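Local coordinates for protein nitric oxide dioxygenase (Rhodothermus marinus DSM 4252, PDB 6WK3) that binds heme and probably acts as a nitric oxide dioxygenase, and in this engineered form serves as a carbene transferase, at residues 27-32 with 55-60; 97-102 with 124-129. The protein carries 1 engineered substitution. All coordinates share one frame; numbering follows the deposited sequence.

The two contacts are joined through helices 18-39 and 94-110, and their centres lie about 13 Å apart. In interaction 1, residues 27-32 pack on 55-60. In interaction 2, residues 97-102 pack on 124-129. They meet directly at Met32, where SD lies 3.7 Å from Val98 CG1 and CG of Met32 lies 3.5 Å from Leu102 CA. Ile28 CG2 also touches Leu102 CD1. Both contacts reach the same heme. Interaction 1 meets it with Lys56, Leu57 and Ala60, and interaction 2 with Val98, Tyr126 and Leu129. All six belong to the heme pocket, whose iron is bound axially by His85.

Interaction 1 of 2, residues 27-32 with 55-60; sequences AISATM and HKLASA. With HEM (protoporphyrin IX containing Fe), chain E.
Leu57 and Ser29 carry this contact, with Leu57 lying between Ser29 and Met32 on one side and the heme on the other. Its CB points at helix 18-39 and lies 3.8 Å from Ser29 OG. CG is anti to the backbone N (chi1 180°), and from there the chain forks. The CD2 branch turns to helix 18-39. It packs 3.6 Å from Ser29 OG, against Ser29 CB, and comes 4.0 Å from Met32 SD. The side chains of Met32 and Leu57 cross at about a right angle. The CD1 branch turns the other way and touches the porphyrin, 3.3 Å from CHB of the heme. Leu57 thus touches helix 18-39 with one methyl and the porphyrin with the other.

Next to it the helices come close, with the axes of these short segments 8.3 Å apart. Small side chains allow this. Ser29 CB lies 3.9 Å from Ala58 CB, and the CA atoms of this pair are only 5.4 Å apart. The hydroxyl of Ser29 is buried but has a partner, because OG hydrogen-bonds to the carbonyl O of Ile54, one turn before Ala58. That bond ties the two helices together beside the apolar contact.

The heme side of residues 55-60 has two more touches. Ala60 CB meets the methyl CMA, and the CE methylene of Lys56 packs 3.2 Å from the propionate oxygen O2A of the heme. Lys56 NZ has a long, weak ion pair with Glu48 of the second subunit. His55 faces away from helix 18-39 and binds copper together with Glu51. The close crossing of helices 18-39 and 50-66 corresponds to the B/E helix crossing of the globin fold, with Leu57 and its neighbours forming part of the heme pocket wall.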
loop_
_atom_site.group_PDB
_atom_site.type_symbol
_atom_site.label_atom_id
_atom_site.label_comp_id
_atom_site.label_asym_id
_atom_site.label_seq_id
_atom_site.Cartn_x
_atom_site.Cartn_y
_atom_site.Cartn_z
ATOM N N ALA A 27 22.801 -4.827 -1.828
ATOM C CA ALA A 27 23.605 -4.167 -2.850
ATOM C C ALA A 27 22.932 -4.246 -4.215
ATOM O O ALA A 27 22.952 -3.275 -4.979
ATOM C CB ALA A 27 25.002 -4.783 -2.905
ATOM N N ILE A 28 22.324 -5.390 -4.538
ATOM C CA ILE A 28 21.656 -5.527 -5.829
ATOM C C ILE A 28 20.430 -4.627 -5.890
ATOM O O ILE A 28 20.203 -3.926 -6.884
ATOM C CB ILE A 28 21.292 -7.002 -6.089
ATOM C CG1 ILE A 28 22.554 -7.831 -6.355
ATOM C CG2 ILE A 28 20.306 -7.109 -7.243
ATOM C CD1 ILE A 28 22.339 -9.354 -6.258
ATOM N N SER A 29 19.636 -4.611 -4.821
ATOM C CA SER A 29 18.417 -3.810 -4.815
ATOM C C SER A 29 18.737 -2.314 -4.846
ATOM O O SER A 29 18.137 -1.560 -5.622
ATOM C CB SER A 29 17.565 -4.186 -3.597
ATOM O OG SER A 29 16.691 -3.139 -3.210
ATOM N N ALA A 30 19.707 -1.872 -4.037
ATOM C CA ALA A 30 20.066 -0.452 -4.019
ATOM C C ALA A 30 20.657 -0.011 -5.354
ATOM O O ALA A 30 20.306 1.055 -5.879
ATOM C CB ALA A 30 21.050 -0.164 -2.884
ATOM N N THR A 31 21.575 -0.810 -5.904
ATOM C CA THR A 31 22.145 -0.501 -7.212
ATOM C C THR A 31 21.069 -0.483 -8.284
ATOM O O THR A 31 21.096 0.353 -9.194
ATOM C CB THR A 31 23.224 -1.522 -7.558
ATOM O OG1 THR A 31 24.288 -1.426 -6.601
ATOM C CG2 THR A 31 23.764 -1.294 -8.961
ATOM N N MET A 32 20.108 -1.398 -8.191
ATOM C CA MET A 32 19.011 -1.421 -9.148
ATOM C C MET A 32 18.234 -0.112 -9.119
ATOM O O MET A 32 17.933 0.467 -10.170
ATOM C CB MET A 32 18.096 -2.606 -8.850
ATOM C CG MET A 32 17.122 -2.913 -9.955
ATOM S SD MET A 32 15.445 -3.092 -9.342
ATOM C CE MET A 32 15.012 -1.368 -9.114
ATOM N N HIS A 55 15.060 -2.025 0.885
ATOM C CA HIS A 55 15.268 -3.173 1.755
ATOM C C HIS A 55 14.136 -4.185 1.627
ATOM O O HIS A 55 14.353 -5.379 1.846
ATOM C CB HIS A 55 15.429 -2.714 3.202
ATOM C CG HIS A 55 16.815 -2.252 3.529
ATOM N ND1 HIS A 55 17.694 -3.006 4.277
ATOM C CD2 HIS A 55 17.481 -1.121 3.195
ATOM C CE1 HIS A 55 18.838 -2.356 4.396
ATOM N NE2 HIS A 55 18.737 -1.211 3.746
ATOM N N LYS A 56 12.939 -3.724 1.257
ATOM C CA LYS A 56 11.830 -4.633 1.001
ATOM C C LYS A 56 12.084 -5.475 -0.242
ATOM O O LYS A 56 11.853 -6.691 -0.234
ATOM C CB LYS A 56 10.532 -3.842 0.855
ATOM C CG LYS A 56 9.849 -3.529 2.168
ATOM C CD LYS A 56 8.708 -2.542 1.971
ATOM C CE LYS A 56 7.527 -2.850 2.889
ATOM N NZ LYS A 56 7.887 -2.778 4.330
ATOM N N LEU A 57 12.556 -4.847 -1.322
ATOM C CA LEU A 57 12.855 -5.596 -2.536
ATOM C C LEU A 57 13.993 -6.582 -2.304
ATOM O O LEU A 57 13.955 -7.709 -2.811
ATOM C CB LEU A 57 13.195 -4.645 -3.684
ATOM C CG LEU A 57 13.526 -5.392 -4.987
ATOM C CD1 LEU A 57 12.300 -5.545 -5.861
ATOM C CD2 LEU A 57 14.637 -4.707 -5.759
ATOM N N ALA A 58 15.006 -6.179 -1.532
ATOM C CA ALA A 58 16.102 -7.088 -1.210
ATOM C C ALA A 58 15.595 -8.344 -0.510
ATOM O O ALA A 58 16.039 -9.456 -0.820
ATOM C CB ALA A 58 17.142 -6.373 -0.350
ATOM N N SER A 59 14.653 -8.192 0.429
ATOM C CA SER A 59 14.088 -9.359 1.104
ATOM C C SER A 59 13.263 -10.202 0.143
ATOM O O SER A 59 13.325 -11.434 0.180
ATOM C CB SER A 59 13.218 -8.925 2.281
ATOM O OG SER A 59 13.988 -8.357 3.318
ATOM N N ALA A 60 12.475 -9.548 -0.710
ATOM C CA ALA A 60 11.638 -10.263 -1.662
ATOM C C ALA A 60 12.482 -11.089 -2.624
ATOM O O ALA A 60 12.180 -12.259 -2.879
ATOM C CB ALA A 60 10.754 -9.276 -2.421
HETATM C CHA HEM E . 7.150 -1.699 -3.895
HETATM C CHB HEM E . 8.983 -5.887 -5.558
HETATM C CHC HEM E . 8.398 -4.138 -10.034
HETATM C CHD HEM E . 8.116 0.347 -8.183
HETATM C C1A HEM E . 7.630 -2.993 -3.947
HETATM C C2A HEM E . 7.762 -3.907 -2.834
HETATM C C3A HEM E . 8.270 -5.055 -3.288
HETATM C C4A HEM E . 8.478 -4.924 -4.712
HETATM C CMA HEM E . 8.583 -6.308 -2.445
HETATM C CAA HEM E . 7.381 -3.607 -1.373
HETATM C CBA HEM E . 5.924 -4.009 -1.170
HETATM C CGA HEM E . 5.574 -3.911 0.291
HETATM O O1A HEM E . 5.022 -2.864 0.708
HETATM O O2A HEM E . 5.846 -4.881 1.044
HETATM C C1B HEM E . 8.938 -5.815 -6.934
HETATM C C2B HEM E . 9.229 -6.881 -7.872
HETATM C C3B HEM E . 9.078 -6.389 -9.115
HETATM C C4B HEM E . 8.671 -5.002 -8.996
HETATM C CMB HEM E . 9.659 -8.300 -7.444
HETATM C CAB HEM E . 9.240 -7.099 -10.481
HETATM C CBB HEM E . 9.179 -8.422 -10.637
HETATM C C1C HEM E . 8.303 -2.763 -9.941
HETATM C C2C HEM E . 8.199 -1.842 -11.047
HETATM C C3C HEM E . 8.138 -0.601 -10.558
HETATM C C4C HEM E . 8.173 -0.680 -9.105
HETATM C CMC HEM E . 8.184 -2.231 -12.541
HETATM C CAC HEM E . 8.021 0.659 -11.444
HETATM C CBC HEM E . 8.492 1.832 -11.027
HETATM C C1D HEM E . 7.700 0.208 -6.871
HETATM C C2D HEM E . 7.149 1.218 -5.987
HETATM C C3D HEM E . 6.892 0.638 -4.801
HETATM C C4D HEM E . 7.260 -0.753 -4.894
HETATM C CMD HEM E . 6.919 2.698 -6.368
HETATM C CAD HEM E . 6.307 1.272 -3.519
HETATM C CBD HEM E . 4.814 1.524 -3.692
HETATM C CGD HEM E . 4.142 1.695 -2.352
HETATM O O1D HEM E . 4.659 1.160 -1.333
HETATM O O2D HEM E . 3.070 2.356 -2.312
HETATM N NA HEM E . 8.077 -3.650 -5.075
HETATM N NB HEM E . 8.600 -4.691 -7.657
HETATM N NC HEM E . 8.284 -2.017 -8.778
HETATM N ND HEM E . 7.749 -0.971 -6.162
HETATM FE FE HEM E . 8.288 -2.801 -6.909
#

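Interaction 2 of 2, residues 97-102 with 124-129; sequences LVWECL and EAYDFL. With HEM (protoporphyrin IX containing Fe), chain E.
The Tyr126 ring lies with one face under Trp99 CB. This is a CH-pi contact, with CB 3.8 Å from the ring centroid and 27° off the normal. CB sits toward the rim, 3.4 Å from Tyr126 CE1. At the edge, in the ring plane, lies Asp127 OD1 from the same helix. The indole of Trp99 is turned obliquely to the phenol, with the two planes at 39°, and its CE3 is 3.8 Å from Tyr126 CG. The pair belongs to the packing of helices 94-110 and 116-145, the antiparallel G/H helix pair of the globin fold. The axes of these segments are 11.0 Å apart at 155°, a wide spacing bridged by the large aromatic side chains.

CG of Tyr126 is anti to the backbone N, which sends the ring across to helix 94-110. Leu102 CD2 packs 3.7 Å from Tyr126 CD2. At the far end of the ring the hydroxyl sits 3.5 Å from Val98 CB. Its polar partner lies just before residues 97-102, where OH donates a hydrogen bond to the carbonyl O of Tyr95. With a phenylalanine in place of Tyr126, that carbonyl would probably be left without this donor and the ring would be less firmly fixed.

The heme lies against another side of the contact, while Met32 of helix 18-39 packs on Val98 and Leu102. Val98 CG2 packs on the methyl CMC, and Leu129 CD2 touches CMB, 3.7 Å away. Tyr126 itself reaches the vinyl group of the heme, with CE2 3.4 Å from CAB.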
loop_
_atom_site.group_PDB
_atom_site.type_symbol
_atom_site.label_atom_id
_atom_site.label_comp_id
_atom_site.label_asym_id
_atom_site.label_seq_id
_atom_site.Cartn_x
_atom_site.Cartn_y
_atom_site.Cartn_z
ATOM N N LEU A 97 11.694 -1.873 -17.782
ATOM C CA LEU A 97 12.724 -0.952 -17.306
ATOM C C LEU A 97 13.391 -1.473 -16.043
ATOM O O LEU A 97 14.618 -1.389 -15.904
ATOM C CB LEU A 97 12.129 0.433 -17.046
ATOM C CG LEU A 97 11.038 0.920 -17.992
ATOM C CD1 LEU A 97 10.522 2.279 -17.539
ATOM C CD2 LEU A 97 11.566 0.977 -19.416
ATOM N N VAL A 98 12.601 -2.004 -15.108
ATOM C CA VAL A 98 13.174 -2.490 -13.859
ATOM C C VAL A 98 13.978 -3.761 -14.095
ATOM O O VAL A 98 14.978 -4.005 -13.408
ATOM C CB VAL A 98 12.068 -2.685 -12.807
ATOM C CG1 VAL A 98 12.579 -3.486 -11.614
ATOM C CG2 VAL A 98 11.557 -1.336 -12.353
ATOM N N TRP A 99 13.594 -4.579 -15.077
ATOM C CA TRP A 99 14.430 -5.731 -15.401
ATOM C C TRP A 99 15.771 -5.282 -15.960
ATOM O O TRP A 99 16.822 -5.816 -15.588
ATOM C CB TRP A 99 13.750 -6.668 -16.399
ATOM C CG TRP A 99 14.786 -7.551 -17.012
ATOM C CD1 TRP A 99 15.179 -7.580 -18.320
ATOM C CD2 TRP A 99 15.618 -8.493 -16.321
ATOM N NE1 TRP A 99 16.189 -8.495 -18.487
ATOM C CE2 TRP A 99 16.478 -9.068 -17.276
ATOM C CE3 TRP A 99 15.717 -8.906 -14.988
ATOM C CZ2 TRP A 99 17.423 -10.034 -16.940
ATOM C CZ3 TRP A 99 16.649 -9.871 -14.661
ATOM C CH2 TRP A 99 17.492 -10.422 -15.632
ATOM N N GLU A 100 15.748 -4.314 -16.880
ATOM C CA GLU A 100 16.985 -3.773 -17.436
ATOM C C GLU A 100 17.937 -3.338 -16.326
ATOM O O GLU A 100 19.116 -3.711 -16.316
ATOM C CB GLU A 100 16.660 -2.600 -18.366
ATOM C CG GLU A 100 17.876 -1.927 -18.972
ATOM C CD GLU A 100 17.608 -0.484 -19.363
ATOM O OE1 GLU A 100 18.417 0.396 -18.992
ATOM O OE2 GLU A 100 16.586 -0.229 -20.041
ATOM N N CYS A 101 17.423 -2.572 -15.360
ATOM C CA CYS A 101 18.248 -2.103 -14.251
ATOM C C CYS A 101 18.637 -3.231 -13.307
ATOM O O CYS A 101 19.729 -3.197 -12.724
ATOM C CB CYS A 101 17.515 -0.997 -13.490
ATOM S SG CYS A 101 17.023 0.399 -14.541
ATOM N N LEU A 102 17.767 -4.230 -13.140
ATOM C CA LEU A 102 18.089 -5.359 -12.272
ATOM C C LEU A 102 19.146 -6.259 -12.902
ATOM O O LEU A 102 20.019 -6.787 -12.201
ATOM C CB LEU A 102 16.819 -6.153 -11.962
ATOM C CG LEU A 102 16.958 -7.472 -11.198
ATOM C CD1 LEU A 102 17.616 -7.252 -9.847
ATOM C CD2 LEU A 102 15.596 -8.144 -11.037
ATOM N N GLU A 124 14.119 -15.101 -16.654
ATOM C CA GLU A 124 12.912 -15.920 -16.652
ATOM C C GLU A 124 12.196 -15.844 -15.310
ATOM O O GLU A 124 10.967 -15.726 -15.262
ATOM C CB GLU A 124 13.257 -17.369 -16.998
ATOM N N ALA A 125 12.946 -15.911 -14.207
ATOM C CA ALA A 125 12.325 -15.773 -12.894
ATOM C C ALA A 125 11.706 -14.396 -12.723
ATOM O O ALA A 125 10.666 -14.256 -12.073
ATOM C CB ALA A 125 13.351 -16.042 -11.794
ATOM N N TYR A 126 12.325 -13.370 -13.308
ATOM C CA TYR A 126 11.740 -12.037 -13.269
ATOM C C TYR A 126 10.483 -11.971 -14.124
ATOM O O TYR A 126 9.463 -11.419 -13.698
ATOM C CB TYR A 126 12.760 -10.994 -13.732
ATOM C CG TYR A 126 12.196 -9.595 -13.747
ATOM C CD1 TYR A 126 11.533 -9.100 -14.866
ATOM C CD2 TYR A 126 12.304 -8.776 -12.633
ATOM C CE1 TYR A 126 10.994 -7.836 -14.871
ATOM C CE2 TYR A 126 11.779 -7.503 -12.633
ATOM C CZ TYR A 126 11.128 -7.036 -13.753
ATOM O OH TYR A 126 10.605 -5.766 -13.756
ATOM N N ASP A 127 10.547 -12.513 -15.344
ATOM C CA ASP A 127 9.408 -12.436 -16.257
ATOM C C ASP A 127 8.200 -13.168 -15.697
ATOM O O ASP A 127 7.057 -12.747 -15.907
ATOM C CB ASP A 127 9.783 -13.006 -17.625
ATOM C CG ASP A 127 10.793 -12.141 -18.358
ATOM O OD1 ASP A 127 10.957 -10.957 -17.983
ATOM O OD2 ASP A 127 11.424 -12.649 -19.310
ATOM N N PHE A 128 8.428 -14.276 -14.995
ATOM C CA PHE A 128 7.326 -14.962 -14.336
ATOM C C PHE A 128 6.687 -14.060 -13.291
ATOM O O PHE A 128 5.472 -13.829 -13.306
ATOM C CB PHE A 128 7.825 -16.262 -13.702
ATOM C CG PHE A 128 6.787 -16.974 -12.865
ATOM C CD1 PHE A 128 5.887 -17.856 -13.450
ATOM C CD2 PHE A 128 6.714 -16.762 -11.494
ATOM C CE1 PHE A 128 4.933 -18.505 -12.686
ATOM C CE2 PHE A 128 5.766 -17.413 -10.724
ATOM C CZ PHE A 128 4.873 -18.289 -11.322
ATOM N N LEU A 129 7.500 -13.530 -12.378
ATOM C CA LEU A 129 6.971 -12.688 -11.312
ATOM C C LEU A 129 6.361 -11.406 -11.871
ATOM O O LEU A 129 5.322 -10.944 -11.387
ATOM C CB LEU A 129 8.078 -12.373 -10.309
ATOM C CG LEU A 129 7.660 -11.801 -8.959
ATOM C CD1 LEU A 129 6.460 -12.555 -8.384
ATOM C CD2 LEU A 129 8.841 -11.855 -8.014
HETATM C CHA HEM E . 7.150 -1.699 -3.895
HETATM C CHB HEM E . 8.983 -5.887 -5.558
HETATM C CHC HEM E . 8.398 -4.138 -10.034
HETATM C CHD HEM E . 8.116 0.347 -8.183
HETATM C C1A HEM E . 7.630 -2.993 -3.947
HETATM C C2A HEM E . 7.762 -3.907 -2.834
HETATM C C3A HEM E . 8.270 -5.055 -3.288
HETATM C C4A HEM E . 8.478 -4.924 -4.712
HETATM C CMA HEM E . 8.583 -6.308 -2.445
HETATM C CAA HEM E . 7.381 -3.607 -1.373
HETATM C CBA HEM E . 5.924 -4.009 -1.170
HETATM C CGA HEM E . 5.574 -3.911 0.291
HETATM O O1A HEM E . 5.022 -2.864 0.708
HETATM O O2A HEM E . 5.846 -4.881 1.044
HETATM C C1B HEM E . 8.938 -5.815 -6.934
HETATM C C2B HEM E . 9.229 -6.881 -7.872
HETATM C C3B HEM E . 9.078 -6.389 -9.115
HETATM C C4B HEM E . 8.671 -5.002 -8.996
HETATM C CMB HEM E . 9.659 -8.300 -7.444
HETATM C CAB HEM E . 9.240 -7.099 -10.481
HETATM C CBB HEM E . 9.179 -8.422 -10.637
HETATM C C1C HEM E . 8.303 -2.763 -9.941
HETATM C C2C HEM E . 8.199 -1.842 -11.047
HETATM C C3C HEM E . 8.138 -0.601 -10.558
HETATM C C4C HEM E . 8.173 -0.680 -9.105
HETATM C CMC HEM E . 8.184 -2.231 -12.541
HETATM C CAC HEM E . 8.021 0.659 -11.444
HETATM C CBC HEM E . 8.492 1.832 -11.027
HETATM C C1D HEM E . 7.700 0.208 -6.871
HETATM C C2D HEM E . 7.149 1.218 -5.987
HETATM C C3D HEM E . 6.892 0.638 -4.801
HETATM C C4D HEM E . 7.260 -0.753 -4.894
HETATM C CMD HEM E . 6.919 2.698 -6.368
HETATM C CAD HEM E . 6.307 1.272 -3.519
HETATM C CBD HEM E . 4.814 1.524 -3.692
HETATM C CGD HEM E . 4.142 1.695 -2.352
HETATM O O1D HEM E . 4.659 1.160 -1.333
HETATM O O2D HEM E . 3.070 2.356 -2.312
HETATM N NA HEM E . 8.077 -3.650 -5.075
HETATM N NB HEM E . 8.600 -4.691 -7.657
HETATM N NC HEM E . 8.284 -2.017 -8.778
HETATM N ND HEM E . 7.749 -0.971 -6.162
HETATM FE FE HEM E . 8.288 -2.801 -6.909
#